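Local coordinates for protein putative glutathionylspermidine synthase (Methylobacillus flagellatus, PDB 3N6X) that is of unproven function but, as a putative glutathionylspermidine synthase with a circularly permuted ATP-grasp family fold, probably acts as an ATP-dependent ligase, at residues A[99-109]-A[131-142]; A[169-177]-A[193-201]. All coordinates share one frame; numbering follows the deposited sequence.

Overall arrangement
Contact 1 comes first along the chain and contact 2 follows it, and all four segments belong to one circularly permuted ATP-grasp type 2 region. In contact 1 the C-terminal end of helix 81-105 meets the irregular loop that leads into strand 144-151; in contact 2 helix 170-183 packs on the approach to helix 199-209. The contacts are about 30 Å apart between centres, with nearest atoms about 10 Å from each other, and do not touch. They are therefore separate packing sites, lying on either side in sequence of strands 144-151 and 157-163, which are antiparallel neighbours in a nine-stranded mixed sheet.

Contact 1: A[99-109]-A[131-142]; sequences NMFLHDVYHDQ and MFGVDVPGGVYA
Segments 99-109 and 131-142 come nearest just past the end of helix 81-105, where Tyr106 CA lies 4.3 Å from Phe132 CA. There Tyr106 O takes a nearly straight bond of 2.7 Å from Gly133 N, a residue of the type II turn Met131 to Val134. Asn99 ties the other end: its OD1 accepts two backbone N-H groups, Ala142 N in the carbonyl plane on a lone pair at 2.8 Å and Tyr141 N from above that plane. Between these anchors lies the Tyr141 ring. Leu102 CB sits over one face, 3.9 Å from the centroid, while Val136 CG2 of its own segment lies over the opposite face, so the ring is sandwiched. The Tyr106 ring has Met131 CB over the centre of one face and Val105 CG2 toward the rim of the other, and it also stacks with Tyr127 of the same chain; its hydroxyl bonds outside the contact to Gly314 and Arg128. This joins the end of a long helix to the loop entering strand 144-151 of a mixed sheet in this ATP-grasp family protein, and helix 316-319 packs against Leu102 and Tyr106. His107 links both sides. With CG anti to its carbonyl carbon (chi1 -71°), its ring turns back along the helix, and ND1 donates in the ring plane to a lone pair of His103 O at 2.7 Å. NE2 meanwhile reaches Asp135 OD1 at 2.9 Å, the carboxylate oxygen lying 26° out of the ring plane. With both ring nitrogens engaged, the imidazole is likely to be held against flipping. A water bridges His103 ND1 and Val136 N, with a weak bond to Tyr141 OH. Phe132 CE1 approaches His107 O at 3.3 Å.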
loop_
_atom_site.group_PDB
_atom_site.type_symbol
_atom_site.label_atom_id
_atom_site.label_comp_id
_atom_site.label_asym_id
_atom_site.label_seq_id
_atom_site.Cartn_x
_atom_site.Cartn_y
_atom_site.Cartn_z
ATOM N N ASN A 99 -10.531 3.999 10.038
ATOM C CA ASN A 99 -10.105 4.346 11.406
ATOM C C ASN A 99 -11.284 4.468 12.355
ATOM O O ASN A 99 -11.175 4.079 13.508
ATOM C CB ASN A 99 -9.257 5.634 11.419
ATOM C CG ASN A 99 -7.780 5.360 11.233
ATOM O OD1 ASN A 99 -7.200 4.474 11.876
ATOM N ND2 ASN A 99 -7.152 6.067 10.306
HETATM N N MSE A 100 -12.412 5.007 11.877
HETATM C CA MSE A 100 -13.620 5.106 12.692
HETATM C C MSE A 100 -14.247 3.715 12.915
HETATM O O MSE A 100 -14.738 3.431 14.008
HETATM C CB MSE A 100 -14.611 6.068 12.062
HETATM C CG MSE A 100 -14.121 7.499 12.097
HETATM SE SE MSE A 100 -15.318 8.699 11.209
HETATM C CE MSE A 100 -16.605 8.858 12.658
ATOM N N PHE A 101 -14.140 2.830 11.908
ATOM C CA PHE A 101 -14.585 1.439 12.019
ATOM C C PHE A 101 -13.787 0.718 13.105
ATOM O O PHE A 101 -14.380 0.061 13.959
ATOM C CB PHE A 101 -14.437 0.701 10.671
ATOM C CG PHE A 101 -14.577 -0.798 10.795
ATOM C CD1 PHE A 101 -15.816 -1.378 11.063
ATOM C CD2 PHE A 101 -13.470 -1.628 10.676
ATOM C CE1 PHE A 101 -15.942 -2.763 11.217
ATOM C CE2 PHE A 101 -13.589 -3.014 10.842
ATOM C CZ PHE A 101 -14.829 -3.576 11.098
ATOM N N LEU A 102 -12.438 0.891 13.097
ATOM C CA LEU A 102 -11.528 0.272 14.077
ATOM C C LEU A 102 -11.787 0.759 15.505
ATOM O O LEU A 102 -11.831 -0.051 16.418
ATOM C CB LEU A 102 -10.054 0.449 13.664
ATOM C CG LEU A 102 -9.621 -0.449 12.497
ATOM C CD1 LEU A 102 -8.340 0.072 11.838
ATOM C CD2 LEU A 102 -9.458 -1.922 12.948
ATOM N N HIS A 103 -12.053 2.052 15.685
ATOM C CA HIS A 103 -12.453 2.566 16.988
ATOM C C HIS A 103 -13.801 1.932 17.402
ATOM O O HIS A 103 -13.974 1.543 18.555
ATOM C CB HIS A 103 -12.565 4.102 16.964
ATOM C CG HIS A 103 -13.084 4.664 18.241
ATOM N ND1 HIS A 103 -12.243 4.913 19.314
ATOM C CD2 HIS A 103 -14.361 4.912 18.622
ATOM C CE1 HIS A 103 -13.024 5.336 20.298
ATOM N NE2 HIS A 103 -14.307 5.357 19.929
ATOM N N ASP A 104 -14.740 1.821 16.457
ATOM C CA ASP A 104 -16.059 1.255 16.747
ATOM C C ASP A 104 -16.011 -0.241 17.157
ATOM O O ASP A 104 -16.590 -0.585 18.190
ATOM C CB ASP A 104 -17.016 1.483 15.571
ATOM C CG ASP A 104 -18.480 1.228 15.873
ATOM O OD1 ASP A 104 -18.890 1.428 17.028
ATOM O OD2 ASP A 104 -19.226 0.927 14.938
ATOM N N VAL A 105 -15.275 -1.122 16.387
ATOM C CA VAL A 105 -15.193 -2.567 16.726
ATOM C C VAL A 105 -14.612 -2.857 18.085
ATOM O O VAL A 105 -14.879 -3.931 18.649
ATOM C CB VAL A 105 -14.527 -3.474 15.661
ATOM C CG1 VAL A 105 -15.448 -3.727 14.512
ATOM C CG2 VAL A 105 -13.172 -2.940 15.205
ATOM N N TYR A 106 -13.708 -1.983 18.559
ATOM C CA TYR A 106 -13.044 -2.180 19.847
ATOM C C TYR A 106 -13.704 -1.349 20.950
ATOM O O TYR A 106 -13.195 -1.294 22.071
ATOM C CB TYR A 106 -11.543 -1.884 19.724
ATOM C CG TYR A 106 -10.821 -2.877 18.839
ATOM C CD1 TYR A 106 -10.838 -4.236 19.129
ATOM C CD2 TYR A 106 -10.079 -2.452 17.737
ATOM C CE1 TYR A 106 -10.169 -5.155 18.325
ATOM C CE2 TYR A 106 -9.398 -3.366 16.928
ATOM C CZ TYR A 106 -9.451 -4.718 17.225
ATOM O OH TYR A 106 -8.805 -5.636 16.441
ATOM N N HIS A 107 -14.864 -0.733 20.643
ATOM C CA HIS A 107 -15.608 0.053 21.619
ATOM C C HIS A 107 -17.079 -0.342 21.674
ATOM O O HIS A 107 -17.363 -1.452 22.092
ATOM C CB HIS A 107 -15.363 1.576 21.451
ATOM C CG HIS A 107 -13.976 1.985 21.866
ATOM N ND1 HIS A 107 -12.908 1.956 20.968
ATOM C CD2 HIS A 107 -13.500 2.316 23.091
ATOM C CE1 HIS A 107 -11.842 2.317 21.666
ATOM N NE2 HIS A 107 -12.140 2.531 22.948
ATOM N N ASP A 108 -18.011 0.527 21.239
ATOM C CA ASP A 108 -19.447 0.238 21.329
ATOM C C ASP A 108 -20.001 -0.672 20.243
ATOM O O ASP A 108 -21.137 -1.134 20.364
ATOM C CB ASP A 108 -20.271 1.529 21.451
ATOM C CG ASP A 108 -19.987 2.310 22.740
ATOM O OD1 ASP A 108 -19.564 1.678 23.742
ATOM O OD2 ASP A 108 -20.208 3.539 22.748
ATOM N N GLN A 109 -19.206 -0.949 19.189
ATOM C CA GLN A 109 -19.617 -1.823 18.073
ATOM C C GLN A 109 -20.979 -1.421 17.499
ATOM O O GLN A 109 -21.818 -2.279 17.229
ATOM C CB GLN A 109 -19.570 -3.307 18.480
ATOM C CG GLN A 109 -18.178 -3.735 18.947
ATOM C CD GLN A 109 -18.099 -5.164 19.419
ATOM O OE1 GLN A 109 -19.086 -5.765 19.830
ATOM N NE2 GLN A 109 -16.895 -5.721 19.419
HETATM N N MSE A 131 -7.440 -5.458 22.532
HETATM C CA MSE A 131 -7.652 -4.050 22.160
HETATM C C MSE A 131 -9.064 -3.542 22.489
HETATM O O MSE A 131 -9.326 -2.353 22.347
HETATM C CB MSE A 131 -7.311 -3.847 20.680
HETATM C CG MSE A 131 -5.814 -3.968 20.415
HETATM SE SE MSE A 131 -4.779 -2.671 21.521
HETATM C CE MSE A 131 -5.340 -1.040 20.603
ATOM N N PHE A 132 -9.952 -4.425 22.969
ATOM C CA PHE A 132 -11.323 -4.045 23.320
ATOM C C PHE A 132 -11.348 -3.126 24.525
ATOM O O PHE A 132 -10.784 -3.454 25.567
ATOM C CB PHE A 132 -12.214 -5.293 23.561
ATOM C CG PHE A 132 -13.672 -4.949 23.777
ATOM C CD1 PHE A 132 -14.507 -4.670 22.697
ATOM C CD2 PHE A 132 -14.200 -4.859 25.060
ATOM C CE1 PHE A 132 -15.846 -4.311 22.899
ATOM C CE2 PHE A 132 -15.538 -4.501 25.261
ATOM C CZ PHE A 132 -16.351 -4.223 24.178
ATOM N N GLY A 133 -11.970 -1.963 24.361
ATOM C CA GLY A 133 -12.066 -0.965 25.418
ATOM C C GLY A 133 -10.841 -0.082 25.542
ATOM O O GLY A 133 -10.835 0.857 26.346
ATOM N N VAL A 134 -9.790 -0.356 24.737
ATOM C CA VAL A 134 -8.546 0.422 24.789
ATOM C C VAL A 134 -8.650 1.702 23.954
ATOM O O VAL A 134 -8.928 1.640 22.753
ATOM C CB VAL A 134 -7.311 -0.437 24.391
ATOM C CG1 VAL A 134 -6.019 0.387 24.436
ATOM C CG2 VAL A 134 -7.199 -1.675 25.276
ATOM N N ASP A 135 -8.432 2.857 24.594
ATOM C CA ASP A 135 -8.408 4.154 23.922
ATOM C C ASP A 135 -7.009 4.419 23.375
ATOM O O ASP A 135 -6.029 4.315 24.112
ATOM C CB ASP A 135 -8.819 5.285 24.892
ATOM C CG ASP A 135 -10.255 5.198 25.410
ATOM O OD1 ASP A 135 -11.058 4.427 24.825
ATOM O OD2 ASP A 135 -10.575 5.903 26.390
ATOM N N VAL A 136 -6.912 4.720 22.080
ATOM C CA VAL A 136 -5.636 4.990 21.418
ATOM C C VAL A 136 -5.514 6.498 21.135
ATOM O O VAL A 136 -6.528 7.145 20.853
ATOM C CB VAL A 136 -5.440 4.114 20.131
ATOM C CG1 VAL A 136 -5.604 2.627 20.447
ATOM C CG2 VAL A 136 -6.390 4.535 19.009
ATOM N N PRO A 137 -4.288 7.090 21.219
ATOM C CA PRO A 137 -4.157 8.551 21.000
ATOM C C PRO A 137 -4.781 9.067 19.693
ATOM O O PRO A 137 -4.477 8.564 18.610
ATOM C CB PRO A 137 -2.641 8.779 21.056
ATOM C CG PRO A 137 -2.139 7.681 21.922
ATOM C CD PRO A 137 -2.990 6.485 21.589
ATOM N N GLY A 138 -5.712 10.017 19.835
ATOM C CA GLY A 138 -6.440 10.632 18.725
ATOM C C GLY A 138 -7.393 9.711 17.984
ATOM O O GLY A 138 -7.906 10.082 16.926
ATOM N N GLY A 139 -7.596 8.493 18.503
ATOM C CA GLY A 139 -8.436 7.486 17.852
ATOM C C GLY A 139 -7.867 6.992 16.529
ATOM O O GLY A 139 -8.609 6.493 15.670
ATOM N N VAL A 140 -6.546 7.136 16.347
ATOM C CA VAL A 140 -5.870 6.707 15.127
ATOM C C VAL A 140 -5.328 5.294 15.280
ATOM O O VAL A 140 -4.539 5.030 16.185
ATOM C CB VAL A 140 -4.766 7.719 14.692
ATOM C CG1 VAL A 140 -4.034 7.235 13.437
ATOM C CG2 VAL A 140 -5.365 9.114 14.469
ATOM N N TYR A 141 -5.739 4.387 14.386
ATOM C CA TYR A 141 -5.265 2.999 14.400
ATOM C C TYR A 141 -4.296 2.770 13.275
ATOM O O TYR A 141 -3.254 2.145 13.483
ATOM C CB TYR A 141 -6.433 2.015 14.300
ATOM C CG TYR A 141 -7.266 1.931 15.560
ATOM C CD1 TYR A 141 -8.205 2.920 15.870
ATOM C CD2 TYR A 141 -7.131 0.856 16.444
ATOM C CE1 TYR A 141 -8.947 2.868 17.052
ATOM C CE2 TYR A 141 -7.897 0.778 17.617
ATOM C CZ TYR A 141 -8.819 1.774 17.903
ATOM O OH TYR A 141 -9.593 1.698 19.039
ATOM N N ALA A 142 -4.649 3.259 12.062
ATOM C CA ALA A 142 -3.813 3.137 10.884
ATOM C C ALA A 142 -3.169 4.482 10.616
ATOM O O ALA A 142 -3.728 5.309 9.885
ATOM C CB ALA A 142 -4.645 2.694 9.676
HETATM O O HOH W 1 -11.114 7.019 14.811
HETATM O O HOH W 2 -9.615 4.730 20.432
#

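Contact 2: A[169-177]-A[193-201]; sequences GVSYMLENR and VAPVEHYPQ
Arg177 lies with its guanidinium between two valines: Val193 CG1 is 3.3 Å above one face, toward the rim, and Val196 CG2 sits over the opposite face. Bends at chi2 and chi3 (60° and 47°) fold the chain so that NH1 meets Ala194 O at 3.0 Å, the oxygen lying 15° out of the guanidinium plane. A water in that plane accepts from Arg177 NH2 and donates to the same Ala194 O, giving the carbonyl two donors. Outside the segments, NE forms a salt bridge with Asp468, so the guanidinium is held by a charge as well as by a carbonyl and a water. Replaced by an alanine, Arg177 would probably leave Asp468 without its salt-bridge mate and Val193 and Val196 with a gap between them. The contact packs helix 170-183 against the loop before helix 199-209, within the circularly permuted ATP-grasp family region; a type I turn from Val196 to Tyr199 carries the chain into that second helix. The end of Leu174 reaches this turn, CD2 lying 3.4 Å from Val196 O, while CD1 meets Pro200 CG tip to tip. Farther toward the start of helix 170-183, Val170 crosses Tyr199 at about a right angle, its CB over one face of the ring and CG1 3.6 Å from Tyr199 CZ. The methyl CE of Met173 touches both Val196 CB and Tyr199 CB, 4.1 Å from the latter.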
loop_
_atom_site.group_PDB
_atom_site.type_symbol
_atom_site.label_atom_id
_atom_site.label_comp_id
_atom_site.label_asym_id
_atom_site.label_seq_id
_atom_site.Cartn_x
_atom_site.Cartn_y
_atom_site.Cartn_z
ATOM N N GLY A 169 6.632 0.230 0.652
ATOM C CA GLY A 169 6.799 0.677 -0.725
ATOM C C GLY A 169 7.265 2.111 -0.886
ATOM O O GLY A 169 7.652 2.495 -1.990
ATOM N N VAL A 170 7.245 2.928 0.211
ATOM C CA VAL A 170 7.660 4.336 0.125
ATOM C C VAL A 170 9.094 4.513 -0.347
ATOM O O VAL A 170 9.374 5.477 -1.067
ATOM C CB VAL A 170 7.334 5.211 1.367
ATOM C CG1 VAL A 170 5.923 4.964 1.864
ATOM C CG2 VAL A 170 8.336 4.996 2.477
ATOM N N SER A 171 10.003 3.562 0.009
ATOM C CA SER A 171 11.412 3.633 -0.419
ATOM C C SER A 171 11.534 3.597 -1.942
ATOM O O SER A 171 12.305 4.370 -2.501
ATOM C CB SER A 171 12.247 2.531 0.235
ATOM O OG SER A 171 11.822 1.241 -0.176
ATOM N N TYR A 172 10.694 2.790 -2.619
ATOM C CA TYR A 172 10.677 2.754 -4.080
ATOM C C TYR A 172 10.109 4.070 -4.643
ATOM O O TYR A 172 10.629 4.590 -5.620
ATOM C CB TYR A 172 9.873 1.559 -4.592
ATOM C CG TYR A 172 10.530 0.223 -4.335
ATOM C CD1 TYR A 172 11.619 -0.198 -5.091
ATOM C CD2 TYR A 172 10.014 -0.658 -3.391
ATOM C CE1 TYR A 172 12.227 -1.436 -4.862
ATOM C CE2 TYR A 172 10.610 -1.898 -3.154
ATOM C CZ TYR A 172 11.722 -2.280 -3.889
ATOM O OH TYR A 172 12.309 -3.505 -3.663
HETATM N N MSE A 173 9.102 4.642 -3.977
HETATM C CA MSE A 173 8.516 5.917 -4.394
HETATM C C MSE A 173 9.575 7.035 -4.310
HETATM O O MSE A 173 9.735 7.812 -5.256
HETATM C CB MSE A 173 7.283 6.265 -3.516
HETATM C CG MSE A 173 6.753 7.690 -3.744
HETATM SE SE MSE A 173 5.296 8.178 -2.550
HETATM C CE MSE A 173 6.313 8.995 -1.138
ATOM N N LEU A 174 10.302 7.095 -3.183
ATOM C CA LEU A 174 11.309 8.127 -2.961
ATOM C C LEU A 174 12.516 7.984 -3.878
ATOM O O LEU A 174 12.920 8.966 -4.498
ATOM C CB LEU A 174 11.721 8.189 -1.478
ATOM C CG LEU A 174 10.582 8.560 -0.515
ATOM C CD1 LEU A 174 10.999 8.371 0.929
ATOM C CD2 LEU A 174 10.091 9.982 -0.755
ATOM N N GLU A 175 13.016 6.745 -4.059
ATOM C CA GLU A 175 14.176 6.467 -4.918
ATOM C C GLU A 175 13.882 6.605 -6.391
ATOM O O GLU A 175 14.771 6.981 -7.149
ATOM C CB GLU A 175 14.788 5.081 -4.608
ATOM C CG GLU A 175 15.613 5.065 -3.318
ATOM C CD GLU A 175 16.673 6.159 -3.203
ATOM O OE1 GLU A 175 17.454 6.348 -4.169
ATOM O OE2 GLU A 175 16.696 6.848 -2.158
ATOM N N ASN A 176 12.647 6.307 -6.816
ATOM C CA ASN A 176 12.293 6.440 -8.225
ATOM C C ASN A 176 12.291 7.891 -8.639
ATOM O O ASN A 176 12.729 8.202 -9.742
ATOM C CB ASN A 176 10.953 5.773 -8.543
ATOM C CG ASN A 176 11.006 4.273 -8.510
ATOM O OD1 ASN A 176 12.079 3.665 -8.452
ATOM N ND2 ASN A 176 9.840 3.641 -8.476
ATOM N N ARG A 177 11.877 8.796 -7.733
ATOM C CA ARG A 177 11.907 10.232 -8.027
ATOM C C ARG A 177 13.362 10.719 -8.166
ATOM O O ARG A 177 13.690 11.416 -9.133
ATOM C CB ARG A 177 11.164 11.050 -6.949
ATOM C CG ARG A 177 11.309 12.579 -7.142
ATOM C CD ARG A 177 10.743 13.060 -8.493
ATOM N NE ARG A 177 9.411 12.497 -8.755
ATOM C CZ ARG A 177 8.287 12.970 -8.229
ATOM N NH1 ARG A 177 8.308 14.064 -7.478
ATOM N NH2 ARG A 177 7.136 12.371 -8.466
ATOM N N VAL A 193 6.104 19.187 -11.490
ATOM C CA VAL A 193 5.989 17.988 -10.655
ATOM C C VAL A 193 6.057 18.320 -9.164
ATOM O O VAL A 193 7.010 18.961 -8.722
ATOM C CB VAL A 193 7.013 16.885 -11.067
ATOM C CG1 VAL A 193 6.801 15.596 -10.259
ATOM C CG2 VAL A 193 6.939 16.602 -12.564
ATOM N N ALA A 194 5.028 17.896 -8.388
ATOM C CA ALA A 194 5.003 18.110 -6.935
ATOM C C ALA A 194 6.070 17.230 -6.253
ATOM O O ALA A 194 6.291 16.099 -6.685
ATOM C CB ALA A 194 3.627 17.789 -6.377
ATOM N N PRO A 195 6.793 17.761 -5.234
ATOM C CA PRO A 195 7.853 16.958 -4.590
ATOM C C PRO A 195 7.314 15.883 -3.640
ATOM O O PRO A 195 6.178 15.979 -3.184
ATOM C CB PRO A 195 8.672 18.007 -3.846
ATOM C CG PRO A 195 7.685 19.061 -3.492
ATOM C CD PRO A 195 6.690 19.109 -4.623
ATOM N N VAL A 196 8.154 14.868 -3.319
ATOM C CA VAL A 196 7.762 13.741 -2.454
ATOM C C VAL A 196 8.724 13.521 -1.290
ATOM O O VAL A 196 8.366 12.833 -0.324
ATOM C CB VAL A 196 7.576 12.418 -3.264
ATOM C CG1 VAL A 196 6.345 12.482 -4.159
ATOM C CG2 VAL A 196 8.827 12.079 -4.073
ATOM N N GLU A 197 9.961 14.054 -1.392
ATOM C CA GLU A 197 11.032 13.759 -0.422
ATOM C C GLU A 197 10.828 14.232 1.016
ATOM O O GLU A 197 11.598 13.845 1.900
ATOM C CB GLU A 197 12.423 14.095 -0.973
ATOM C CG GLU A 197 12.689 15.574 -1.193
ATOM C CD GLU A 197 14.074 15.850 -1.746
ATOM O OE1 GLU A 197 15.064 15.631 -1.010
ATOM O OE2 GLU A 197 14.172 16.223 -2.937
ATOM N N HIS A 198 9.757 14.996 1.267
ATOM C CA HIS A 198 9.419 15.467 2.615
ATOM C C HIS A 198 8.558 14.431 3.391
ATOM O O HIS A 198 8.254 14.649 4.565
ATOM C CB HIS A 198 8.706 16.824 2.546
ATOM C CG HIS A 198 7.443 16.806 1.733
ATOM N ND1 HIS A 198 7.453 16.488 0.379
ATOM C CD2 HIS A 198 6.176 17.096 2.101
ATOM C CE1 HIS A 198 6.200 16.595 -0.026
ATOM N NE2 HIS A 198 5.392 16.951 0.975
ATOM N N TYR A 199 8.186 13.306 2.730
ATOM C CA TYR A 199 7.380 12.229 3.324
ATOM C C TYR A 199 7.905 11.792 4.703
ATOM O O TYR A 199 7.154 11.880 5.658
ATOM C CB TYR A 199 7.231 11.019 2.349
ATOM C CG TYR A 199 6.554 9.814 2.981
ATOM C CD1 TYR A 199 7.273 8.919 3.777
ATOM C CD2 TYR A 199 5.191 9.581 2.806
ATOM C CE1 TYR A 199 6.648 7.852 4.410
ATOM C CE2 TYR A 199 4.559 8.495 3.410
ATOM C CZ TYR A 199 5.288 7.643 4.227
ATOM O OH TYR A 199 4.680 6.568 4.824
ATOM N N PRO A 200 9.217 11.408 4.859
ATOM C CA PRO A 200 9.705 10.976 6.187
ATOM C C PRO A 200 9.519 11.986 7.316
ATOM O O PRO A 200 9.223 11.590 8.447
ATOM C CB PRO A 200 11.181 10.684 5.929
ATOM C CG PRO A 200 11.227 10.299 4.511
ATOM C CD PRO A 200 10.259 11.209 3.833
ATOM N N GLN A 201 9.642 13.289 7.010
ATOM C CA GLN A 201 9.468 14.331 8.014
ATOM C C GLN A 201 7.999 14.590 8.319
ATOM O O GLN A 201 7.661 14.893 9.465
ATOM C CB GLN A 201 10.223 15.617 7.626
ATOM C CG GLN A 201 11.745 15.494 7.779
ATOM C CD GLN A 201 12.181 15.107 9.175
ATOM O OE1 GLN A 201 11.768 15.697 10.181
ATOM N NE2 GLN A 201 13.051 14.132 9.263
HETATM O O HOH W 3 4.820 13.976 -7.640
#